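Tartronic semialdehyde reductase (Salmonella typhimurium, PDB 1YB4) catalyses the NADH- or NADPH-dependent reduction of 2-hydroxy-3-oxopropanoate (tartronate semialdehyde) to (R)-glycerate, a reversible reaction. Local coordinates at residues Q28-T32 against G45-T51; P67-E73 against S96-E102; S86-K90 against V110-D116; Y117-P121 against G164-Q169. All coordinates share one frame; numbering follows the deposited sequence.

Contact 1: residues Q28-T32 against G45-T51; sequences QLHVT and GAVNVET
L29 and V31 bond through their backbones to V47 at the outer edge of a Rossmann-fold sheet. Residues 28-31 form an outermost strand of the sheet within this chain. The H30 backbone is hydrogen-bonded to L6 and F8 of strand 5-8. The loop 45-51, between helices 39-42 and 52-57, follows the other edge, and the two paths run 31° apart.

The polar contacts are mainly backbone ones. V47 N donates to L29 O at 2.8 Å. A46 CA adds a CH...O contact to the same oxygen. V47 O has two donors on opposite faces of its plane. V31 N reaches V47 O at 3.2 Å. V49 N reaches V47 O at 2.7 Å and closes an inverse gamma turn centred on N48. G45, with positive phi, belongs to the Schellman motif that ends the preceding helix.

The side-chain contacts centre on H30. Its CG stands beside the backbone N (chi1 -81°), and the imidazole lies alongside V47, pointing the same way. H30 ND1 is 3.4 Å from V47 CB. V49 crosses at about a right angle and brings V49 CG1 to the ring edge, 3.2 Å from H30 ND1. F58 stacks on this ring. Further along, V31 CG1 packs on A46 CB at 3.9 Å, and V31 also touches L41 and F8.

One water lies between the segments. N48 ND2 donates to it at 2.6 Å, while T32 OG1 is a weak partner of this water at 3.4 Å.

Contact 2: residues P67-E73 against S96-E102; sequences PDTPQVE and SSISPIE
T69 carries this contact with both branches of its side chain. With chi1 at -54°, OG1 lies beside its own backbone N and faces S99. There T69 OG1 accepts from S99 N at 2.9 Å (152° at the hydrogen). The methyl T69 CG2 takes the other direction and presses on E102 CG at 3.4 Å.

I98 crosses T69 at about a right angle. Its CG1 is wedged between the backbone N and carbonyl carbon (chi1 74°), and the chain then runs straight, so that I98 CD1 reaches V72 CG1 at 3.7 Å. The other branch, I98 CG2, lies over the start of the helix, 3.7 Å from T69 CA. V72 CG2 turns to S96 OG, a hydroxyl that is bonded to D94.

Both helices have capped N-termini. D68 OD1 accepts from Q71 N at 3.0 Å, and Q71 NE2 returns to D68 OD2 from above the carboxylate plane. S99 OG caps the other helix by accepting from E102 N at 3.2 Å. E73 OE1 and E102 OE1 stand 4.1 Å apart as like charges; a salt bridge from E102 to R105 probably offsets this.

S97 OG is hydrogen-bonded to NZ of K172, the predicted active-site lysine. The contact joins the starts of helices 69-77 and 100-111, which follow strands 61-64 and 90-94 of the Rossmann sheet. F106 packs on V72 and I98, while P100 rests on helix 167-195 and helix 235-251.

Contact 3: residues S86-K90 against V110-D116; sequences SLQGK and VNEMGAD
The type II turn L87-K90 meets the Schellman end of helix 100-111 at G114, where two neighbouring parallel strands of the Rossmann sheet begin. D116 N donates to K90 O at 2.8 Å. A second backbone bond, from G89 N to G114 O, is weak and bent (126° at the hydrogen). Q88 CA adds a CH...O contact to the same oxygen.

L87 supplies the apolar part. L87 CB lies 4.0 Å from A115 CB, while CD2 reaches selenomethionine M113 at CB and, less closely, V110 CG1. Q88 has CG anti to the backbone N (chi1 -171°) and bends at chi2. This folds its amide back over G114, with Q88 NE2 3.2 Å from G114 CA. Within 110-116, N111 ND2 donates to A115 O at 2.8 Å and ties the helix end to the new strand.

A water donates to D116 OD2 and, weakly, to K90 O. K90 NZ itself leads away to A59 O. The carboxylate of D116 also has a salt bridge to R147 and lies near E141. This charge pairing probably favours the ionised form of D116, even with a second acid close by.

Contact 4: residues Y117-P121 against G164-Q169; sequences YLDAP and GNGDGQ
D119 receives bonds on both carboxylate oxygens from residues 165-169. D119 OD1 is met by G166 N at 2.8 Å, from above the carboxylate plane. N165 ND2 reaches D119 OD1 at 3.1 Å, nearly along its C-O axis. D119 OD2 accepts from Q169 N at 3.0 Å and weakly from G168 N. With chi1 at 50°, the carboxylate is turned onto these backbone N-H groups, and the first turn of the helix probably stabilises its charge.

N165 uses ND2 twice. Besides its bond to D119, N165 ND2 donates to Y117 O at 2.7 Å, well above the carbonyl plane (56°). ND2 also lies at the edge of the Y117 ring, whose plane is almost perpendicular to the amide. A water accepts from Y117 N and also lies within hydrogen-bonding reach of N165 OD1.

The contact joins strand 115-123 of the Rossmann domain to the start of the long helix 167-195, which leads into the C-terminal helical domain. G168 has no side chain, and its CA position faces D119 O and the P121 ring. P121 CG lies 3.0 Å from G168 O.

Further out, the Q169 amide packs on the P121 ring, with Q169 OE1 3.4 Å from P121 CB, and its NE2 donates to S96 O. K172, the predicted active-site lysine, lies close to P121. D167 points away from 117-121 and packs on A198 of a second subunit.

Overall arrangement
The contacts lie in the N-terminal Rossmann domain and at its exit. Contact 1, at the 28-31 edge of the sheet, touches none of the others; its centre is 21 to 25 Å from theirs. It closes before contacts 2 and 3 open. These two alternate along the chain and share helix 100-111, contact 2 at its start and contact 3 at its end, with centres 19 Å apart. Contact 4 comes last. It shares strand 115-123 with contact 3 and touches contact 2 through S96 and Q169, with centres 11 Å apart. Contacts 2 and 4 both border K172, so the predicted active site lies where the Rossmann domain meets the long helix 167-195.

Contact 1: residues Q28-T32 against G45-T51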
loop_
_atom_site.group_PDB
_atom_site.type_symbol
_atom_site.label_atom_id
_atom_site.label_comp_id
_atom_site.label_asym_id
_atom_site.label_seq_id
_atom_site.Cartn_x
_atom_site.Cartn_y
_atom_site.Cartn_z
ATOM N N GLN A 28 23.501 28.226 35.099
ATOM C CA GLN A 28 23.167 27.512 36.316
ATOM C C GLN A 28 21.841 26.836 36.040
ATOM O O GLN A 28 20.842 27.495 35.750
ATOM C CB GLN A 28 23.033 28.471 37.502
ATOM C CG GLN A 28 23.409 27.825 38.830
ATOM C CD GLN A 28 24.906 27.513 38.935
ATOM O OE1 GLN A 28 25.482 26.811 38.090
ATOM N NE2 GLN A 28 25.540 28.036 39.982
ATOM N N LEU A 29 21.843 25.515 36.121
ATOM C CA LEU A 29 20.651 24.744 35.851
ATOM C C LEU A 29 20.076 23.997 37.030
ATOM O O LEU A 29 20.795 23.380 37.815
ATOM C CB LEU A 29 20.929 23.725 34.750
ATOM C CG LEU A 29 20.747 24.127 33.290
ATOM C CD1 LEU A 29 21.514 25.399 32.962
ATOM C CD2 LEU A 29 21.216 22.969 32.430
ATOM N N HIS A 30 18.758 24.058 37.140
ATOM C CA HIS A 30 18.060 23.331 38.172
ATOM C C HIS A 30 17.398 22.235 37.352
ATOM O O HIS A 30 16.468 22.488 36.589
ATOM C CB HIS A 30 17.041 24.233 38.860
ATOM C CG HIS A 30 17.638 25.127 39.903
ATOM N ND1 HIS A 30 17.918 24.692 41.179
ATOM C CD2 HIS A 30 17.981 26.439 39.867
ATOM C CE1 HIS A 30 18.405 25.698 41.887
ATOM N NE2 HIS A 30 18.452 26.769 41.115
ATOM N N VAL A 31 17.920 21.022 37.489
ATOM C CA VAL A 31 17.429 19.882 36.734
ATOM C C VAL A 31 16.568 18.937 37.550
ATOM O O VAL A 31 16.423 19.102 38.757
ATOM C CB VAL A 31 18.601 19.077 36.153
ATOM C CG1 VAL A 31 19.586 20.026 35.476
ATOM C CG2 VAL A 31 19.280 18.282 37.245
ATOM N N THR A 32 16.011 17.939 36.869
ATOM C CA THR A 32 15.154 16.929 37.488
ATOM C C THR A 32 14.814 15.848 36.467
ATOM O O THR A 32 14.792 16.109 35.268
ATOM C CB THR A 32 13.826 17.532 37.982
ATOM O OG1 THR A 32 13.142 16.567 38.786
ATOM C CG2 THR A 32 12.929 17.891 36.809
ATOM N N GLY A 45 27.495 22.253 38.322
ATOM C CA GLY A 45 26.619 23.340 38.727
ATOM C C GLY A 45 25.148 22.992 38.853
ATOM O O GLY A 45 24.422 23.568 39.670
ATOM N N ALA A 46 24.700 22.053 38.033
ATOM C CA ALA A 46 23.315 21.640 38.054
ATOM C C ALA A 46 22.909 21.218 39.458
ATOM O O ALA A 46 23.628 20.489 40.144
ATOM C CB ALA A 46 23.094 20.490 37.068
ATOM N N VAL A 47 21.748 21.705 39.872
ATOM C CA VAL A 47 21.182 21.400 41.175
ATOM C C VAL A 47 20.025 20.443 40.950
ATOM O O VAL A 47 18.965 20.860 40.483
ATOM C CB VAL A 47 20.629 22.669 41.852
ATOM C CG1 VAL A 47 20.148 22.340 43.245
ATOM C CG2 VAL A 47 21.689 23.756 41.884
ATOM N N ASN A 48 20.224 19.167 41.277
ATOM C CA ASN A 48 19.182 18.158 41.080
ATOM C C ASN A 48 18.021 18.318 42.067
ATOM O O ASN A 48 17.795 17.450 42.911
ATOM C CB ASN A 48 19.778 16.752 41.225
ATOM C CG ASN A 48 18.768 15.653 40.941
ATOM O OD1 ASN A 48 19.041 14.478 41.171
ATOM N ND2 ASN A 48 17.601 16.028 40.437
ATOM N N VAL A 49 17.280 19.417 41.951
ATOM C CA VAL A 49 16.159 19.655 42.842
ATOM C C VAL A 49 15.239 18.444 42.705
ATOM O O VAL A 49 14.677 18.150 41.642
ATOM C CB VAL A 49 15.444 20.984 42.500
ATOM C CG1 VAL A 49 16.495 22.033 42.127
ATOM C CG2 VAL A 49 14.442 20.805 41.389
ATOM N N GLU A 50 15.101 17.733 43.815
ATOM C CA GLU A 50 14.311 16.504 43.878
ATOM C C GLU A 50 13.080 16.353 42.966
ATOM O O GLU A 50 12.752 15.227 42.605
ATOM C CB GLU A 50 13.925 16.215 45.328
ATOM C CG GLU A 50 14.861 15.203 46.045
ATOM C CD GLU A 50 16.234 15.780 46.419
ATOM O OE1 GLU A 50 16.324 16.511 47.429
ATOM O OE2 GLU A 50 17.227 15.515 45.706
ATOM N N THR A 51 12.388 17.435 42.597
ATOM C CA THR A 51 11.255 17.268 41.687
ATOM C C THR A 51 10.941 18.439 40.720
ATOM O O THR A 51 11.700 19.398 40.638
ATOM C CB THR A 51 10.005 16.797 42.473
ATOM O OG1 THR A 51 10.338 15.624 43.236
ATOM C CG2 THR A 51 8.892 16.386 41.521
HETATM O O HOH W 1 15.557 14.533 40.059
#

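Contact 2: residues P67-E73 against S96-E102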
loop_
_atom_site.group_PDB
_atom_site.type_symbol
_atom_site.label_atom_id
_atom_site.label_comp_id
_atom_site.label_asym_id
_atom_site.label_seq_id
_atom_site.Cartn_x
_atom_site.Cartn_y
_atom_site.Cartn_z
ATOM N N PRO A 67 9.955 11.683 26.951
ATOM C CA PRO A 67 9.602 10.744 25.868
ATOM C C PRO A 67 8.377 10.926 24.944
ATOM O O PRO A 67 8.529 11.040 23.732
ATOM C CB PRO A 67 9.552 9.396 26.592
ATOM C CG PRO A 67 10.609 9.553 27.637
ATOM C CD PRO A 67 10.293 10.931 28.177
ATOM N N ASP A 68 7.171 10.926 25.497
ATOM C CA ASP A 68 5.959 11.036 24.678
ATOM C C ASP A 68 5.058 12.230 25.012
ATOM O O ASP A 68 5.288 12.951 25.981
ATOM C CB ASP A 68 5.151 9.747 24.816
ATOM C CG ASP A 68 4.836 9.421 26.269
ATOM O OD1 ASP A 68 4.060 10.182 26.891
ATOM O OD2 ASP A 68 5.375 8.420 26.791
ATOM N N THR A 69 4.018 12.418 24.204
ATOM C CA THR A 69 3.079 13.517 24.386
ATOM C C THR A 69 2.453 13.580 25.786
ATOM O O THR A 69 2.412 14.634 26.405
ATOM C CB THR A 69 1.945 13.433 23.353
ATOM O OG1 THR A 69 2.506 13.373 22.040
ATOM C CG2 THR A 69 1.020 14.648 23.458
ATOM N N PRO A 70 1.943 12.451 26.295
ATOM C CA PRO A 70 1.332 12.470 27.628
ATOM C C PRO A 70 2.254 12.880 28.776
ATOM O O PRO A 70 1.812 13.569 29.702
ATOM C CB PRO A 70 0.793 11.051 27.773
ATOM C CG PRO A 70 0.369 10.747 26.372
ATOM C CD PRO A 70 1.582 11.217 25.583
ATOM N N GLN A 71 3.520 12.454 28.722
ATOM C CA GLN A 71 4.501 12.812 29.752
ATOM C C GLN A 71 4.858 14.296 29.686
ATOM O O GLN A 71 5.307 14.879 30.679
ATOM C CB GLN A 71 5.779 12.015 29.596
ATOM C CG GLN A 71 5.699 10.596 30.076
ATOM C CD GLN A 71 7.035 9.911 29.948
ATOM O OE1 GLN A 71 8.012 10.297 30.599
ATOM N NE2 GLN A 71 7.100 8.900 29.088
ATOM N N VAL A 72 4.685 14.901 28.515
ATOM C CA VAL A 72 4.951 16.325 28.376
ATOM C C VAL A 72 3.745 17.063 28.961
ATOM O O VAL A 72 3.876 18.173 29.478
ATOM C CB VAL A 72 5.131 16.750 26.897
ATOM C CG1 VAL A 72 4.788 18.228 26.720
ATOM C CG2 VAL A 72 6.554 16.530 26.476
ATOM N N GLU A 73 2.573 16.438 28.897
ATOM C CA GLU A 73 1.366 17.070 29.417
ATOM C C GLU A 73 1.358 17.069 30.943
ATOM O O GLU A 73 0.910 18.029 31.571
ATOM C CB GLU A 73 0.117 16.356 28.906
ATOM C CG GLU A 73 -1.164 17.100 29.232
ATOM C CD GLU A 73 -2.414 16.327 28.853
ATOM O OE1 GLU A 73 -2.515 15.883 27.683
ATOM O OE2 GLU A 73 -3.296 16.174 29.730
ATOM N N SER A 96 10.861 17.912 23.125
ATOM C CA SER A 96 10.451 16.531 22.893
ATOM C C SER A 96 9.770 16.474 21.534
ATOM O O SER A 96 9.365 17.505 20.995
ATOM C CB SER A 96 9.419 16.075 23.930
ATOM O OG SER A 96 9.801 16.363 25.260
ATOM N N SER A 97 9.655 15.275 20.975
ATOM C CA SER A 97 8.948 15.107 19.711
ATOM C C SER A 97 7.605 14.507 20.104
ATOM O O SER A 97 7.499 13.312 20.397
ATOM C CB SER A 97 9.690 14.157 18.764
ATOM O OG SER A 97 10.870 14.753 18.279
ATOM N N ILE A 98 6.587 15.352 20.141
ATOM C CA ILE A 98 5.260 14.901 20.517
ATOM C C ILE A 98 4.250 15.320 19.461
ATOM O O ILE A 98 4.619 15.781 18.378
ATOM C CB ILE A 98 4.835 15.482 21.895
ATOM C CG1 ILE A 98 4.484 16.965 21.769
ATOM C CG2 ILE A 98 5.976 15.329 22.887
ATOM C CD1 ILE A 98 4.099 17.622 23.098
ATOM N N SER A 99 2.977 15.183 19.804
ATOM C CA SER A 99 1.891 15.496 18.905
ATOM C C SER A 99 1.718 16.960 18.565
ATOM O O SER A 99 1.611 17.803 19.450
ATOM C CB SER A 99 0.582 14.966 19.474
ATOM O OG SER A 99 -0.517 15.553 18.803
ATOM N N PRO A 100 1.675 17.274 17.262
ATOM C CA PRO A 100 1.505 18.641 16.762
ATOM C C PRO A 100 0.201 19.284 17.249
ATOM O O PRO A 100 0.210 20.416 17.728
ATOM C CB PRO A 100 1.540 18.455 15.245
ATOM C CG PRO A 100 2.488 17.279 15.088
ATOM C CD PRO A 100 1.993 16.347 16.156
ATOM N N ILE A 101 -0.906 18.548 17.132
ATOM C CA ILE A 101 -2.220 19.028 17.572
ATOM C C ILE A 101 -2.235 19.296 19.090
ATOM O O ILE A 101 -2.816 20.286 19.557
ATOM C CB ILE A 101 -3.347 17.996 17.252
ATOM C CG1 ILE A 101 -3.443 17.750 15.743
ATOM C CG2 ILE A 101 -4.677 18.499 17.771
ATOM C CD1 ILE A 101 -2.266 16.998 15.162
ATOM N N GLU A 102 -1.602 18.403 19.851
ATOM C CA GLU A 102 -1.518 18.527 21.305
ATOM C C GLU A 102 -0.739 19.773 21.682
ATOM O O GLU A 102 -1.175 20.572 22.501
ATOM C CB GLU A 102 -0.794 17.317 21.894
ATOM C CG GLU A 102 -1.481 16.022 21.631
ATOM C CD GLU A 102 -2.805 15.968 22.317
ATOM O OE1 GLU A 102 -2.816 15.813 23.558
ATOM O OE2 GLU A 102 -3.830 16.101 21.615
#

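Contact 3: residues S86-K90 against V110-D116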
loop_
_atom_site.group_PDB
_atom_site.type_symbol
_atom_site.label_atom_id
_atom_site.label_comp_id
_atom_site.label_asym_id
_atom_site.label_seq_id
_atom_site.Cartn_x
_atom_site.Cartn_y
_atom_site.Cartn_z
ATOM N N SER A 86 3.526 29.950 39.795
ATOM C CA SER A 86 3.398 31.088 38.903
ATOM C C SER A 86 4.216 30.803 37.655
ATOM O O SER A 86 5.350 30.332 37.744
ATOM C CB SER A 86 3.909 32.364 39.569
ATOM O OG SER A 86 3.892 33.447 38.656
ATOM N N LEU A 87 3.629 31.080 36.495
ATOM C CA LEU A 87 4.288 30.857 35.216
ATOM C C LEU A 87 4.525 32.206 34.565
ATOM O O LEU A 87 5.123 32.298 33.492
ATOM C CB LEU A 87 3.394 30.000 34.322
ATOM C CG LEU A 87 3.907 28.617 33.907
ATOM C CD1 LEU A 87 4.435 27.843 35.100
ATOM C CD2 LEU A 87 2.773 27.869 33.247
ATOM N N GLN A 88 4.057 33.250 35.242
ATOM C CA GLN A 88 4.173 34.615 34.755
ATOM C C GLN A 88 5.609 35.023 34.437
ATOM O O GLN A 88 6.519 34.790 35.234
ATOM C CB GLN A 88 3.571 35.586 35.777
ATOM C CG GLN A 88 3.446 37.004 35.257
ATOM C CD GLN A 88 2.484 37.114 34.077
ATOM O OE1 GLN A 88 2.643 37.976 33.204
ATOM N NE2 GLN A 88 1.473 36.247 34.053
ATOM N N GLY A 89 5.796 35.625 33.264
ATOM C CA GLY A 89 7.107 36.091 32.836
ATOM C C GLY A 89 8.126 35.016 32.506
ATOM O O GLY A 89 9.325 35.302 32.387
ATOM N N LYS A 90 7.656 33.779 32.361
ATOM C CA LYS A 90 8.539 32.665 32.047
ATOM C C LYS A 90 8.402 32.184 30.612
ATOM O O LYS A 90 7.447 32.511 29.900
ATOM C CB LYS A 90 8.288 31.485 32.995
ATOM C CG LYS A 90 8.693 31.747 34.434
ATOM C CD LYS A 90 8.509 30.508 35.300
ATOM C CE LYS A 90 8.836 30.815 36.755
ATOM N NZ LYS A 90 10.196 31.410 36.899
ATOM N N VAL A 110 -0.503 27.222 28.523
ATOM C CA VAL A 110 0.597 27.899 29.187
ATOM C C VAL A 110 0.511 29.400 28.886
ATOM O O VAL A 110 0.749 30.229 29.763
ATOM C CB VAL A 110 1.966 27.321 28.711
ATOM C CG1 VAL A 110 3.101 28.259 29.059
ATOM C CG2 VAL A 110 2.215 25.980 29.365
ATOM N N ASN A 111 0.146 29.746 27.651
ATOM C CA ASN A 111 0.032 31.153 27.251
ATOM C C ASN A 111 -0.992 31.932 28.075
ATOM O O ASN A 111 -0.801 33.124 28.337
ATOM C CB ASN A 111 -0.327 31.286 25.766
ATOM C CG ASN A 111 0.879 31.120 24.843
ATOM O OD1 ASN A 111 0.741 31.139 23.619
ATOM N ND2 ASN A 111 2.064 30.958 25.426
ATOM N N GLU A 112 -2.076 31.268 28.474
ATOM C CA GLU A 112 -3.104 31.929 29.265
ATOM C C GLU A 112 -2.747 31.909 30.746
ATOM O O GLU A 112 -3.511 32.382 31.580
ATOM C CB GLU A 112 -4.482 31.292 29.011
ATOM C CG GLU A 112 -4.601 29.808 29.321
ATOM C CD GLU A 112 -5.843 29.185 28.696
ATOM O OE1 GLU A 112 -6.030 29.332 27.470
ATOM O OE2 GLU A 112 -6.633 28.543 29.421
HETATM N N MSE A 113 -1.576 31.366 31.066
HETATM C CA MSE A 113 -1.112 31.329 32.445
HETATM C C MSE A 113 -0.002 32.355 32.629
HETATM O O MSE A 113 0.574 32.476 33.706
HETATM C CB MSE A 113 -0.594 29.944 32.806
HETATM C CG MSE A 113 -1.638 28.860 32.686
HETATM SE SE MSE A 113 -1.225 27.342 33.789
HETATM C CE MSE A 113 -2.535 27.643 35.188
ATOM N N GLY A 114 0.301 33.082 31.560
ATOM C CA GLY A 114 1.324 34.110 31.620
ATOM C C GLY A 114 2.745 33.696 31.270
ATOM O O GLY A 114 3.702 34.180 31.877
ATOM N N ALA A 115 2.898 32.817 30.287
ATOM C CA ALA A 115 4.225 32.366 29.894
ATOM C C ALA A 115 4.305 32.145 28.391
ATOM O O ALA A 115 3.288 31.944 27.731
ATOM C CB ALA A 115 4.571 31.081 30.634
ATOM N N ASP A 116 5.517 32.208 27.854
ATOM C CA ASP A 116 5.726 31.972 26.433
ATOM C C ASP A 116 6.055 30.488 26.250
ATOM O O ASP A 116 6.547 29.829 27.175
ATOM C CB ASP A 116 6.862 32.844 25.903
ATOM C CG ASP A 116 6.470 34.307 25.794
ATOM O OD1 ASP A 116 5.427 34.601 25.169
ATOM O OD2 ASP A 116 7.206 35.161 26.326
HETATM O O HOH W 2 6.669 35.605 28.772
#

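Contact 4: residues Y117-P121 against G164-Q169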
loop_
_atom_site.group_PDB
_atom_site.type_symbol
_atom_site.label_atom_id
_atom_site.label_comp_id
_atom_site.label_asym_id
_atom_site.label_seq_id
_atom_site.Cartn_x
_atom_site.Cartn_y
_atom_site.Cartn_z
ATOM N N TYR A 117 5.774 29.969 25.056
ATOM C CA TYR A 117 5.998 28.562 24.741
ATOM C C TYR A 117 6.654 28.403 23.383
ATOM O O TYR A 117 6.230 29.002 22.396
ATOM C CB TYR A 117 4.654 27.825 24.733
ATOM C CG TYR A 117 4.722 26.312 24.640
ATOM C CD1 TYR A 117 4.354 25.515 25.728
ATOM C CD2 TYR A 117 5.132 25.675 23.466
ATOM C CE1 TYR A 117 4.385 24.120 25.655
ATOM C CE2 TYR A 117 5.172 24.282 23.385
ATOM C CZ TYR A 117 4.796 23.514 24.482
ATOM O OH TYR A 117 4.823 22.141 24.407
ATOM N N LEU A 118 7.708 27.604 23.346
ATOM C CA LEU A 118 8.381 27.316 22.094
ATOM C C LEU A 118 8.397 25.806 21.986
ATOM O O LEU A 118 8.836 25.136 22.920
ATOM C CB LEU A 118 9.837 27.800 22.086
ATOM C CG LEU A 118 10.253 29.269 22.017
ATOM C CD1 LEU A 118 11.767 29.322 21.801
ATOM C CD2 LEU A 118 9.512 29.992 20.892
ATOM N N ASP A 119 7.883 25.255 20.892
ATOM C CA ASP A 119 7.965 23.815 20.721
ATOM C C ASP A 119 9.123 23.706 19.749
ATOM O O ASP A 119 9.069 24.219 18.635
ATOM C CB ASP A 119 6.678 23.206 20.139
ATOM C CG ASP A 119 6.186 23.917 18.885
ATOM O OD1 ASP A 119 5.698 25.061 18.985
ATOM O OD2 ASP A 119 6.273 23.322 17.794
ATOM N N ALA A 120 10.201 23.085 20.196
ATOM C CA ALA A 120 11.365 22.957 19.347
ATOM C C ALA A 120 11.895 21.523 19.302
ATOM O O ALA A 120 12.963 21.216 19.857
ATOM C CB ALA A 120 12.458 23.917 19.818
ATOM N N PRO A 121 11.137 20.617 18.660
ATOM C CA PRO A 121 11.581 19.226 18.557
ATOM C C PRO A 121 12.989 19.211 17.970
ATOM O O PRO A 121 13.389 20.154 17.275
ATOM C CB PRO A 121 10.549 18.596 17.620
ATOM C CG PRO A 121 9.957 19.780 16.867
ATOM C CD PRO A 121 9.866 20.821 17.943
ATOM N N GLY A 164 4.590 29.464 13.918
ATOM C CA GLY A 164 4.005 29.590 15.234
ATOM C C GLY A 164 3.932 28.265 15.957
ATOM O O GLY A 164 4.221 27.222 15.371
ATOM N N ASN A 165 3.538 28.313 17.230
ATOM C CA ASN A 165 3.416 27.131 18.085
ATOM C C ASN A 165 2.723 25.947 17.430
ATOM O O ASN A 165 1.563 26.037 17.027
ATOM C CB ASN A 165 2.689 27.504 19.381
ATOM C CG ASN A 165 3.629 28.098 20.426
ATOM O OD1 ASN A 165 3.236 28.963 21.209
ATOM N ND2 ASN A 165 4.878 27.622 20.450
ATOM N N GLY A 166 3.446 24.835 17.340
ATOM C CA GLY A 166 2.910 23.637 16.722
ATOM C C GLY A 166 3.626 23.320 15.421
ATOM O O GLY A 166 3.734 22.158 15.022
ATOM N N ASP A 167 4.125 24.356 14.756
ATOM C CA ASP A 167 4.832 24.175 13.491
ATOM C C ASP A 167 6.181 23.518 13.714
ATOM O O ASP A 167 6.771 22.965 12.789
ATOM C CB ASP A 167 5.032 25.519 12.788
ATOM C CG ASP A 167 3.733 26.101 12.258
ATOM O OD1 ASP A 167 2.650 25.544 12.564
ATOM O OD2 ASP A 167 3.799 27.126 11.541
ATOM N N GLY A 168 6.676 23.596 14.941
ATOM C CA GLY A 168 7.953 22.981 15.247
ATOM C C GLY A 168 7.752 21.485 15.179
ATOM O O GLY A 168 8.486 20.765 14.497
ATOM N N GLN A 169 6.728 21.018 15.880
ATOM C CA GLN A 169 6.411 19.607 15.905
ATOM C C GLN A 169 6.031 19.144 14.506
ATOM O O GLN A 169 6.474 18.096 14.031
ATOM C CB GLN A 169 5.253 19.354 16.864
ATOM C CG GLN A 169 5.549 19.712 18.326
ATOM C CD GLN A 169 6.747 18.963 18.876
ATOM O OE1 GLN A 169 7.270 18.050 18.231
ATOM N NE2 GLN A 169 7.191 19.342 20.074
HETATM O O HOH W 3 3.905 30.872 22.951
HETATM O O HOH W 4 5.405 21.017 22.214
#